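Local coordinates for protein glutamate--tRNA ligase (Methanothermobacter thermautotrophicus, PDB 3AII) that probably attaches glutamate to tRNA in two steps, activating the amino acid with ATP to Glu-AMP and then transferring it to the acceptor end of the tRNA, at residues W222-M228 against Y268-P272; M274-A279 against K302-Y307. All coordinates share one frame. Numbering follows the deposited sequence.

Both contacts belong to the class I catalytic domain, and the chain joins them directly: strand 270-272, which receives residues 222-228 in interaction 1, runs almost at once into helix 274-284, which packs on helix 299-310 in interaction 2. Their centres lie about 19 Å apart, yet they touch, P272 CB standing 4.0 Å from S277 CB. Helix 172-184 borders both, through Y176 on V270 and F226 and through Y175 and L182 on the helix pair. Interaction 1 is only partly buried, with the M225 side chain about 11 Å from the bound zinc; interaction 2 is largely buried. Neither contact includes a residue of the HIGH motif.

Interaction 1: residues W222-M228 against Y268-P272; sequences WREMFEM and YRVYP
Residues 268-272 meet residues 222-228, which begin in helix 215-224, mainly through V270, R269 and F226; 320 Å² is buried in all, counting both sides. The contact joins that helix to a four-stranded antiparallel sheet (188-191, 234-237, 252-256, 270-272) of the class I catalytic domain. V270 opens the short extended strand 270-272 (phi/psi -106/119), an outermost strand of this sheet within the chain. CA of V270 is 6.3 Å from CA of F226, the closest backbone approach. With chi1 t and its CA-to-CB bond toward residues 222-228, V270 takes three neighbours: CG2 sits over the F226 ring, 3.7 Å from the centroid and 5° off the ring normal, a CH-pi contact; CG2 is also 4.3 Å from M225 CB; and CG1 is 3.8 Å from W222 CZ3. F226 (chi1 m, chi2 76°) directs its CA-to-CB bond away, but its ring swings back over the valine and meets Y176 of helix 172-184 edge-to-face. R269 precedes the strand with phi/psi -126/-9 and a p, t, p, t side chain. M228 N bonds M225 O at 3.2 Å, and the carbonyl of the same M228 receives NH1 of R269 (NH1 to O 2.9 Å, N-H...O angle 144°), the one hydrogen bond between the two segments. E227 OE2 stays 4.3 Å from R269 NH2, well out of its plane, adding only charge proximity. The chemistry implies a mixed contact: V270 is its apolar centre, R269 bonds a backbone carbonyl, and W222 and M225 continue over V235, M254 and I256 of the neighbouring strands.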
loop_
_atom_site.group_PDB
_atom_site.type_symbol
_atom_site.label_atom_id
_atom_site.label_comp_id
_atom_site.label_asym_id
_atom_site.label_seq_id
_atom_site.Cartn_x
_atom_site.Cartn_y
_atom_site.Cartn_z
ATOM N N TRP A 222 -25.995 2.374 31.687
ATOM C CA TRP A 222 -24.813 1.804 31.039
ATOM C C TRP A 222 -24.891 0.289 31.091
ATOM O O TRP A 222 -24.720 -0.390 30.073
ATOM C CB TRP A 222 -23.524 2.327 31.702
ATOM C CG TRP A 222 -22.267 1.530 31.415
ATOM C CD1 TRP A 222 -21.497 0.852 32.325
ATOM C CD2 TRP A 222 -21.650 1.326 30.142
ATOM N NE1 TRP A 222 -20.443 0.247 31.702
ATOM C CE2 TRP A 222 -20.505 0.517 30.358
ATOM C CE3 TRP A 222 -21.947 1.747 28.841
ATOM C CZ2 TRP A 222 -19.654 0.130 29.328
ATOM C CZ3 TRP A 222 -21.104 1.353 27.808
ATOM C CH2 TRP A 222 -19.972 0.551 28.056
ATOM N N ARG A 223 -25.190 -0.250 32.270
ATOM C CA ARG A 223 -25.225 -1.697 32.429
ATOM C C ARG A 223 -26.353 -2.288 31.599
ATOM O O ARG A 223 -26.241 -3.393 31.056
ATOM C CB ARG A 223 -25.354 -2.061 33.915
ATOM C CG ARG A 223 -24.056 -1.800 34.666
ATOM C CD ARG A 223 -24.098 -2.311 36.106
ATOM N NE ARG A 223 -22.763 -2.264 36.702
ATOM C CZ ARG A 223 -22.473 -1.679 37.859
ATOM N NH1 ARG A 223 -23.428 -1.092 38.570
ATOM N NH2 ARG A 223 -21.226 -1.688 38.310
ATOM N N GLU A 224 -27.416 -1.514 31.435
ATOM C CA GLU A 224 -28.554 -1.978 30.657
ATOM C C GLU A 224 -28.235 -2.094 29.173
ATOM O O GLU A 224 -28.814 -2.931 28.478
ATOM C CB GLU A 224 -29.742 -1.044 30.848
ATOM C CG GLU A 224 -30.313 -1.066 32.249
ATOM C CD GLU A 224 -31.409 -0.038 32.418
ATOM O OE1 GLU A 224 -31.860 0.162 33.563
ATOM O OE2 GLU A 224 -31.805 0.569 31.398
ATOM N N MET A 225 -27.310 -1.269 28.688
ATOM C CA MET A 225 -26.951 -1.295 27.266
ATOM C C MET A 225 -26.528 -2.679 26.804
ATOM O O MET A 225 -26.680 -3.024 25.643
ATOM C CB MET A 225 -25.851 -0.277 26.952
ATOM C CG MET A 225 -26.338 1.161 26.962
ATOM S SD MET A 225 -25.043 2.375 26.590
ATOM C CE MET A 225 -24.579 1.914 24.925
ATOM N N PHE A 226 -26.031 -3.485 27.732
ATOM C CA PHE A 226 -25.508 -4.790 27.392
ATOM C C PHE A 226 -26.591 -5.793 27.018
ATOM O O PHE A 226 -26.281 -6.879 26.515
ATOM C CB PHE A 226 -24.627 -5.299 28.538
ATOM C CG PHE A 226 -23.303 -4.601 28.602
ATOM C CD1 PHE A 226 -23.211 -3.308 29.100
ATOM C CD2 PHE A 226 -22.161 -5.211 28.096
ATOM C CE1 PHE A 226 -21.987 -2.648 29.132
ATOM C CE2 PHE A 226 -20.946 -4.561 28.126
ATOM C CZ PHE A 226 -20.858 -3.274 28.645
ATOM N N GLU A 227 -27.853 -5.420 27.235
ATOM C CA GLU A 227 -28.978 -6.269 26.843
ATOM C C GLU A 227 -29.967 -5.523 25.954
ATOM O O GLU A 227 -31.112 -5.958 25.777
ATOM C CB GLU A 227 -29.700 -6.812 28.077
ATOM C CG GLU A 227 -28.825 -7.689 28.957
ATOM C CD GLU A 227 -28.422 -8.978 28.271
ATOM O OE1 GLU A 227 -27.335 -9.508 28.586
ATOM O OE2 GLU A 227 -29.190 -9.460 27.412
ATOM N N MET A 228 -29.537 -4.395 25.405
ATOM C CA MET A 228 -30.415 -3.607 24.542
ATOM C C MET A 228 -30.121 -3.869 23.074
ATOM O O MET A 228 -29.113 -4.483 22.728
ATOM C CB MET A 228 -30.297 -2.125 24.871
ATOM C CG MET A 228 -30.812 -1.814 26.280
ATOM S SD MET A 228 -30.602 -0.092 26.735
ATOM C CE MET A 228 -31.764 0.671 25.606
ATOM N N TYR A 268 -19.474 -9.807 22.668
ATOM C CA TYR A 268 -19.724 -8.401 22.964
ATOM C C TYR A 268 -20.754 -7.808 22.023
ATOM O O TYR A 268 -20.803 -8.157 20.846
ATOM C CB TYR A 268 -18.430 -7.593 22.817
ATOM C CG TYR A 268 -17.291 -8.117 23.651
ATOM C CD1 TYR A 268 -16.230 -8.803 23.066
ATOM C CD2 TYR A 268 -17.281 -7.927 25.016
ATOM C CE1 TYR A 268 -15.176 -9.283 23.833
ATOM C CE2 TYR A 268 -16.231 -8.405 25.797
ATOM C CZ TYR A 268 -15.187 -9.080 25.199
ATOM O OH TYR A 268 -14.150 -9.546 25.982
ATOM N N ARG A 269 -21.562 -6.897 22.547
ATOM C CA ARG A 269 -22.443 -6.111 21.693
ATOM C C ARG A 269 -22.243 -4.622 21.921
ATOM O O ARG A 269 -22.781 -3.806 21.190
ATOM C CB ARG A 269 -23.907 -6.476 21.935
ATOM C CG ARG A 269 -24.455 -5.958 23.245
ATOM C CD ARG A 269 -25.957 -6.200 23.341
ATOM N NE ARG A 269 -26.279 -7.627 23.346
ATOM C CZ ARG A 269 -27.517 -8.105 23.394
ATOM N NH1 ARG A 269 -28.545 -7.267 23.429
ATOM N NH2 ARG A 269 -27.728 -9.414 23.400
ATOM N N VAL A 270 -21.476 -4.251 22.941
ATOM C CA VAL A 270 -21.265 -2.826 23.185
ATOM C C VAL A 270 -19.843 -2.489 22.748
ATOM O O VAL A 270 -18.881 -3.054 23.281
ATOM C CB VAL A 270 -21.474 -2.450 24.668
ATOM C CG1 VAL A 270 -21.279 -0.951 24.850
ATOM C CG2 VAL A 270 -22.880 -2.850 25.146
ATOM N N TYR A 271 -19.719 -1.587 21.770
ATOM C CA TYR A 271 -18.428 -1.309 21.125
ATOM C C TYR A 271 -18.044 0.161 21.219
ATOM O O TYR A 271 -18.904 1.042 21.114
ATOM C CB TYR A 271 -18.495 -1.685 19.642
ATOM C CG TYR A 271 -18.390 -3.167 19.407
ATOM C CD1 TYR A 271 -19.518 -3.980 19.426
ATOM C CD2 TYR A 271 -17.153 -3.754 19.197
ATOM C CE1 TYR A 271 -19.403 -5.348 19.206
ATOM C CE2 TYR A 271 -17.035 -5.098 18.985
ATOM C CZ TYR A 271 -18.157 -5.890 18.998
ATOM O OH TYR A 271 -17.999 -7.236 18.772
ATOM N N PRO A 272 -16.745 0.441 21.394
ATOM C CA PRO A 272 -16.296 1.832 21.434
ATOM C C PRO A 272 -16.216 2.425 20.038
ATOM O O PRO A 272 -15.945 1.723 19.042
ATOM C CB PRO A 272 -14.886 1.725 22.032
ATOM C CG PRO A 272 -14.403 0.400 21.541
ATOM C CD PRO A 272 -15.639 -0.498 21.641
#

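Interaction 2: residues M274-A279 against K302-Y307; sequences MNFSVA and KQEYLY
Q303 lays its side chain (chi1 m, chi2 t) as a knob into the hole formed by M274, N275, V278 and A279, a single knob-into-hole contact between two helices of the class I synthetase catalytic domain. The segments 274-279 and 302-307 are both helical; their axes approach to 9.4 Å and cross at -50°, N-to-C directions 50° apart. The register is set by N275 and Q303, whose CA atoms are 5.9 Å apart, and 396 Å² is buried over both sides. N275 (chi1 m, chi2 122°) points toward the partner helix and donates from ND2 to OE1 of Q303 at 3.0 Å, with an N-H...O angle of 142°. That bond pairs the N275 amide nitrogen with the Q303 amide oxygen inside a buried interface. N275 OD1 lies 3.6 Å from CD of K302, whose extended side chain runs past the asparagine. One turn on from Q303, L306 (m, t) fills the next gap: its CD1 is 3.6 Å from A279 CB and 3.5 Å from N275 O, while L306 CD2 lies 3.8 Å from F276 CD1, at the edge of the F276 ring. L306 also touches L182 and W251, and F276 touches Y175 and M254, so the interface continues into helix 172-184 and strand 252-256. The small side chain of A279 leaves room for Y307 as well: A279 CB is 3.9 Å from Y307 CE2, and A279 O is 3.5 Å from Y307 OH.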
loop_
_atom_site.group_PDB
_atom_site.type_symbol
_atom_site.label_atom_id
_atom_site.label_comp_id
_atom_site.label_asym_id
_atom_site.label_seq_id
_atom_site.Cartn_x
_atom_site.Cartn_y
_atom_site.Cartn_z
ATOM N N MET A 274 -14.188 5.102 17.578
ATOM C CA MET A 274 -12.763 5.329 17.378
ATOM C C MET A 274 -12.164 6.401 18.304
ATOM O O MET A 274 -11.113 6.186 18.919
ATOM C CB MET A 274 -12.491 5.652 15.903
ATOM C CG MET A 274 -11.124 5.208 15.424
ATOM S SD MET A 274 -10.222 6.586 14.719
ATOM C CE MET A 274 -10.601 7.804 15.962
ATOM N N ASN A 275 -12.810 7.555 18.412
ATOM C CA ASN A 275 -12.218 8.619 19.209
ATOM C C ASN A 275 -12.080 8.293 20.694
ATOM O O ASN A 275 -11.195 8.821 21.361
ATOM C CB ASN A 275 -12.950 9.946 18.987
ATOM C CG ASN A 275 -12.588 10.568 17.655
ATOM O OD1 ASN A 275 -13.448 10.834 16.808
ATOM N ND2 ASN A 275 -11.301 10.774 17.449
ATOM N N PHE A 276 -12.953 7.426 21.207
ATOM C CA PHE A 276 -12.851 6.982 22.585
ATOM C C PHE A 276 -11.731 5.952 22.745
ATOM O O PHE A 276 -10.864 6.091 23.613
ATOM C CB PHE A 276 -14.181 6.389 23.097
ATOM C CG PHE A 276 -14.120 5.935 24.554
ATOM C CD1 PHE A 276 -14.088 6.856 25.591
ATOM C CD2 PHE A 276 -14.067 4.581 24.865
ATOM C CE1 PHE A 276 -14.014 6.426 26.922
ATOM C CE2 PHE A 276 -13.971 4.140 26.170
ATOM C CZ PHE A 276 -13.976 5.067 27.218
ATOM N N SER A 277 -11.768 4.890 21.949
ATOM C CA SER A 277 -10.769 3.836 22.106
ATOM C C SER A 277 -9.360 4.340 21.807
ATOM O O SER A 277 -8.416 3.935 22.479
ATOM C CB SER A 277 -11.096 2.624 21.236
ATOM O OG SER A 277 -11.106 2.993 19.860
ATOM N N VAL A 278 -9.233 5.251 20.842
ATOM C CA VAL A 278 -7.915 5.803 20.492
ATOM C C VAL A 278 -7.341 6.599 21.676
ATOM O O VAL A 278 -6.182 6.418 22.070
ATOM C CB VAL A 278 -7.979 6.667 19.210
ATOM C CG1 VAL A 278 -6.723 7.517 19.051
ATOM C CG2 VAL A 278 -8.177 5.787 17.996
ATOM N N ALA A 279 -8.151 7.478 22.252
ATOM C CA ALA A 279 -7.699 8.283 23.386
ATOM C C ALA A 279 -7.332 7.418 24.577
ATOM O O ALA A 279 -6.290 7.612 25.197
ATOM C CB ALA A 279 -8.775 9.294 23.788
ATOM N N LYS A 302 -12.115 16.393 19.485
ATOM C CA LYS A 302 -13.050 15.524 20.197
ATOM C C LYS A 302 -12.365 14.814 21.362
ATOM O O LYS A 302 -12.881 14.778 22.480
ATOM C CB LYS A 302 -13.657 14.499 19.235
ATOM C CG LYS A 302 -14.512 15.121 18.142
ATOM C CD LYS A 302 -14.993 14.061 17.163
ATOM C CE LYS A 302 -15.952 14.649 16.144
ATOM N NZ LYS A 302 -16.324 13.647 15.103
ATOM N N GLN A 303 -11.196 14.239 21.091
ATOM C CA GLN A 303 -10.476 13.490 22.115
ATOM C C GLN A 303 -10.007 14.353 23.279
ATOM O O GLN A 303 -9.964 13.902 24.426
ATOM C CB GLN A 303 -9.285 12.776 21.484
ATOM C CG GLN A 303 -9.691 11.794 20.395
ATOM C CD GLN A 303 -8.498 11.130 19.738
ATOM O OE1 GLN A 303 -8.595 10.628 18.618
ATOM N NE2 GLN A 303 -7.365 11.129 20.430
ATOM N N GLU A 304 -9.653 15.598 22.988
ATOM C CA GLU A 304 -9.216 16.514 24.038
ATOM C C GLU A 304 -10.180 16.555 25.237
ATOM O O GLU A 304 -9.748 16.630 26.385
ATOM C CB GLU A 304 -8.973 17.912 23.457
ATOM C CG GLU A 304 -7.706 18.000 22.618
ATOM C CD GLU A 304 -7.546 19.333 21.907
ATOM O OE1 GLU A 304 -8.469 20.177 21.975
ATOM O OE2 GLU A 304 -6.488 19.534 21.273
ATOM N N TYR A 305 -11.483 16.450 24.976
ATOM C CA TYR A 305 -12.482 16.447 26.050
ATOM C C TYR A 305 -12.376 15.233 26.959
ATOM O O TYR A 305 -12.609 15.317 28.160
ATOM C CB TYR A 305 -13.899 16.531 25.477
ATOM C CG TYR A 305 -14.231 17.894 24.929
ATOM C CD1 TYR A 305 -14.082 18.176 23.575
ATOM C CD2 TYR A 305 -14.691 18.901 25.763
ATOM C CE1 TYR A 305 -14.374 19.426 23.073
ATOM C CE2 TYR A 305 -14.987 20.151 25.266
ATOM C CZ TYR A 305 -14.826 20.408 23.928
ATOM O OH TYR A 305 -15.122 21.654 23.436
ATOM N N LEU A 306 -12.025 14.098 26.365
ATOM C CA LEU A 306 -11.844 12.865 27.119
ATOM C C LEU A 306 -10.663 12.978 28.055
ATOM O O LEU A 306 -10.768 12.663 29.241
ATOM C CB LEU A 306 -11.588 11.694 26.174
ATOM C CG LEU A 306 -12.770 11.108 25.422
ATOM C CD1 LEU A 306 -12.256 10.030 24.485
ATOM C CD2 LEU A 306 -13.776 10.533 26.394
ATOM N N TYR A 307 -9.531 13.431 27.511
ATOM C CA TYR A 307 -8.314 13.612 28.299
ATOM C C TYR A 307 -8.615 14.574 29.444
ATOM O O TYR A 307 -8.272 14.324 30.586
ATOM C CB TYR A 307 -7.176 14.173 27.442
ATOM C CG TYR A 307 -6.505 13.175 26.514
ATOM C CD1 TYR A 307 -5.508 12.327 26.986
ATOM C CD2 TYR A 307 -6.866 13.096 25.177
ATOM C CE1 TYR A 307 -4.875 11.424 26.137
ATOM C CE2 TYR A 307 -6.240 12.179 24.309
ATOM C CZ TYR A 307 -5.252 11.352 24.810
ATOM O OH TYR A 307 -4.623 10.458 23.974
#